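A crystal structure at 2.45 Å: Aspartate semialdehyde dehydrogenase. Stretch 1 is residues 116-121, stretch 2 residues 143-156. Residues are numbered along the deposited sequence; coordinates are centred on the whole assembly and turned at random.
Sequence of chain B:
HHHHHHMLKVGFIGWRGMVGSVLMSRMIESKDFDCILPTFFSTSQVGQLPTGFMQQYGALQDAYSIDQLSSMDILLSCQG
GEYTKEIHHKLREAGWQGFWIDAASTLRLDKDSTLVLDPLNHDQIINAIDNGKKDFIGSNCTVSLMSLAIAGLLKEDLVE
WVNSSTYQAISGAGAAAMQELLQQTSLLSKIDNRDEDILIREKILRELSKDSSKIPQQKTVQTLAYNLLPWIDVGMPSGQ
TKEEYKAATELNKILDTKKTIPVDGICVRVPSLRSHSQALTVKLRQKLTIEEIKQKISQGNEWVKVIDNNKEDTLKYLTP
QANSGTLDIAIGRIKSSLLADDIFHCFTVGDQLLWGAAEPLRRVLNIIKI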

# COMPACT_ATOMS: atom_id res chain seq x y z
N VAL B 116 -5.42 -20.48 16.75
CA VAL B 116 -5.71 -19.70 17.95
C VAL B 116 -5.81 -18.18 17.73
O VAL B 116 -4.89 -17.53 17.23
N LEU B 117 -6.95 -17.63 18.13
CA LEU B 117 -7.13 -16.20 18.22
C LEU B 117 -8.28 -15.97 19.21
O LEU B 117 -9.46 -15.80 18.83
N ASP B 118 -7.93 -15.99 20.48
CA ASP B 118 -8.90 -16.24 21.54
C ASP B 118 -9.93 -15.12 21.75
O ASP B 118 -11.00 -15.40 22.25
N PRO B 119 -9.64 -13.87 21.36
CA PRO B 119 -10.76 -12.92 21.40
C PRO B 119 -11.88 -13.27 20.42
O PRO B 119 -12.93 -12.64 20.43
N LEU B 120 -11.64 -14.24 19.55
CA LEU B 120 -12.70 -14.70 18.60
C LEU B 120 -13.13 -16.15 18.77
O LEU B 120 -14.27 -16.49 18.50
N ASN B 121 -12.23 -17.02 19.21
CA ASN B 121 -12.54 -18.44 19.27
C ASN B 121 -12.05 -19.05 20.55
O ASN B 121 -11.63 -20.21 20.57
N VAL B 143 -4.62 -12.39 8.71
CA VAL B 143 -5.90 -12.88 9.21
C VAL B 143 -6.12 -12.42 10.67
O VAL B 143 -7.21 -12.04 11.08
N SER B 144 -5.05 -12.47 11.46
CA SER B 144 -5.17 -12.14 12.85
C SER B 144 -5.52 -10.70 13.00
O SER B 144 -6.33 -10.34 13.81
N LEU B 145 -4.90 -9.88 12.19
CA LEU B 145 -5.03 -8.45 12.34
C LEU B 145 -6.33 -7.94 11.79
O LEU B 145 -6.84 -6.96 12.26
N MET B 146 -6.83 -8.59 10.76
CA MET B 146 -8.07 -8.19 10.14
C MET B 146 -9.24 -8.57 11.02
O MET B 146 -10.13 -7.77 11.30
N SER B 147 -9.21 -9.82 11.45
CA SER B 147 -10.31 -10.39 12.18
C SER B 147 -10.53 -9.62 13.45
O SER B 147 -11.68 -9.35 13.82
N LEU B 148 -9.44 -9.28 14.14
CA LEU B 148 -9.51 -8.43 15.34
C LEU B 148 -10.09 -7.04 15.06
O LEU B 148 -10.82 -6.50 15.88
N ALA B 149 -9.74 -6.45 13.94
CA ALA B 149 -10.20 -5.10 13.65
C ALA B 149 -11.74 -5.07 13.41
O ALA B 149 -12.44 -4.22 13.95
N ILE B 150 -12.25 -6.01 12.64
CA ILE B 150 -13.69 -6.08 12.39
C ILE B 150 -14.37 -7.21 13.18
O ILE B 150 -15.43 -7.72 12.80
N ALA B 151 -13.76 -7.57 14.31
CA ALA B 151 -14.29 -8.61 15.17
C ALA B 151 -15.76 -8.41 15.53
O ALA B 151 -16.50 -9.37 15.64
N GLY B 152 -16.14 -7.16 15.75
CA GLY B 152 -17.45 -6.81 16.27
C GLY B 152 -18.53 -7.02 15.23
O GLY B 152 -19.68 -7.16 15.58
N LEU B 153 -18.16 -7.02 13.97
CA LEU B 153 -19.03 -7.43 12.88
C LEU B 153 -19.03 -8.97 12.68
O LEU B 153 -20.07 -9.57 12.38
N LEU B 154 -17.89 -9.61 12.89
CA LEU B 154 -17.78 -11.05 12.64
C LEU B 154 -18.54 -11.86 13.68
O LEU B 154 -19.23 -12.83 13.35
N LYS B 155 -18.45 -11.44 14.93
CA LYS B 155 -19.17 -12.08 16.02
C LYS B 155 -20.68 -12.09 15.75
O LYS B 155 -21.35 -13.05 16.05
N GLU B 156 -21.21 -11.01 15.22
CA GLU B 156 -22.63 -10.97 14.87
C GLU B 156 -22.93 -11.61 13.53
O GLU B 156 -24.02 -11.47 13.03

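The contact between the two stretches is small, burying 354 Å² in all, and almost wholly apolar; no direct hydrogen bond crosses it. Leu120, Leu117 and Leu148 account for most of the covered surface, and the other contacts are arranged around them.

Leu120 loses the most area. Its CA-to-CB bond lies sideways to the helical stretch, but the m rotamer at chi1 (-85°) with chi2 in t carries the two methyl groups inward. CD1 of Leu120 rests 3.5 Å from CB of Ser147, the closest approach between the stretches, and reaches CD1 of Leu154 more loosely at 4.4 Å. CD2 of Leu120 lies 4.1 Å from CB of Ala151 and 4.0 Å from CG of Lys155, so the aliphatic part of the lysine side chain extends the apolar surface. Ser147, Ala151 and Leu154 all point toward stretch 1. Ser147 meets Leu120 through CB, while OG of Ser147, with chi1 in m, donates to O of Val143 at 2.6 Å.

Leu117 sits at the N-cap position before the helix that starts at Asp118, and its side chain points toward stretch 2 in the t,p rotamer. CD2 of Leu117 packs 4.0 Å from CB of Ser147, while CD1 of Leu117 comes within 4.1 Å of OG of Ser144 and, at the same distance, of CD1 of Leu148. Ser147 is thus touched by both Leu117 and Leu120, which converge on it from stretch 1.

Leu148 completes the leucine cluster. Its CB leaves the backbone sideways, yet the m,t rotamer brings the end of the side chain nearer to stretch 1. There it packs against both Leu117, as above, and Pro119, with CD2 of Leu148 4.0 Å from CG of Pro119, whose CA-to-CB bond points toward stretch 2 and whose ring is C-gamma exo.

Polar contact is confined to the exposed margin. Lys155 extends along stretch 1 with chi1 in m and chi2 to chi4 all in t, placing CE of Lys155 3.9 Å from the carbonyl O of Pro119. A water links the same two residues, donating to O of Pro119 at 3.1 Å and accepting from NZ of Lys155 at 3.2 Å; NZ is also hydrogen-bonded elsewhere in the structure. The lysine therefore combines van der Waals packing along its chain with a solvent-mediated link at its tip. Val116 and Asp118 direct their CA-to-CB bonds away from stretch 2, and neither makes a contact across the interface.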

# COMPACT_ATOMS: atom_id res chain seq x y z
CB VAL B 116 -4.70 -19.95 19.12
CG1 VAL B 116 -4.74 -21.41 19.53
CG2 VAL B 116 -3.28 -19.57 18.74
CB LEU B 117 -7.42 -15.60 16.85
CG LEU B 117 -7.49 -14.07 16.76
CD1 LEU B 117 -6.17 -13.44 17.08
CD2 LEU B 117 -7.91 -13.67 15.35
CB ASP B 118 -8.20 -16.53 22.86
CG ASP B 118 -7.53 -15.30 23.44
OD1 ASP B 118 -6.38 -15.02 23.03
OD2 ASP B 118 -8.16 -14.60 24.24
CB PRO B 119 -10.10 -11.59 21.01
CG PRO B 119 -8.68 -11.78 21.39
CD PRO B 119 -8.39 -13.19 20.99
CB LEU B 120 -12.25 -14.43 17.15
CG LEU B 120 -12.56 -13.01 16.64
CD1 LEU B 120 -11.92 -12.79 15.29
CD2 LEU B 120 -14.06 -12.80 16.54
CB ASN B 121 -11.92 -19.19 18.11
CG ASN B 121 -10.40 -19.20 18.17
OD1 ASN B 121 -9.79 -18.42 18.88
ND2 ASN B 121 -9.79 -20.09 17.42
CB VAL B 143 -5.96 -14.41 9.16
CG1 VAL B 143 -7.40 -14.87 9.15
CG2 VAL B 143 -5.28 -14.91 7.91
CB SER B 144 -3.88 -12.43 13.55
OG SER B 144 -3.84 -13.82 13.72
CB LEU B 145 -3.84 -7.76 11.66
CG LEU B 145 -2.56 -8.01 12.48
CD1 LEU B 145 -1.32 -7.48 11.80
CD2 LEU B 145 -2.73 -7.38 13.84
CB MET B 146 -8.20 -8.91 8.83
CG MET B 146 -9.48 -8.59 8.12
SD MET B 146 -9.71 -9.85 6.88
CE MET B 146 -11.02 -10.71 7.71
CB SER B 147 -10.01 -11.85 12.52
OG SER B 147 -9.77 -12.59 11.33
CB LEU B 148 -8.12 -8.28 16.02
CG LEU B 148 -7.54 -9.53 16.69
CD1 LEU B 148 -6.03 -9.39 16.91
CD2 LEU B 148 -8.24 -9.80 18.00
CB ALA B 149 -9.49 -4.56 12.44
CB ILE B 150 -13.99 -6.21 10.89
CG1 ILE B 150 -13.25 -7.39 10.29
CG2 ILE B 150 -13.58 -4.93 10.20
CD1 ILE B 150 -13.67 -7.71 8.88
CB ALA B 151 -13.44 -8.73 16.43
CB LEU B 153 -18.63 -6.69 11.60
CG LEU B 153 -18.76 -5.15 11.67
CD1 LEU B 153 -18.03 -4.49 10.52
CD2 LEU B 153 -20.20 -4.71 11.64
CB LEU B 154 -16.35 -11.50 12.60
CG LEU B 154 -15.51 -10.80 11.53
CD1 LEU B 154 -14.04 -10.82 11.91
CD2 LEU B 154 -15.72 -11.44 10.18
CB LYS B 155 -18.94 -11.33 17.31
CG LYS B 155 -17.54 -11.42 17.88
CD LYS B 155 -17.39 -10.37 18.99
CE LYS B 155 -16.15 -10.61 19.83
NZ LYS B 155 -16.28 -9.92 21.15
CB GLU B 156 -23.13 -9.55 14.87
CG GLU B 156 -22.93 -8.88 16.22
CD GLU B 156 -23.87 -7.74 16.41
OE1 GLU B 156 -24.93 -7.69 15.72
OE2 GLU B 156 -23.53 -6.90 17.24
O HOH W 1 -13.35 -10.32 22.42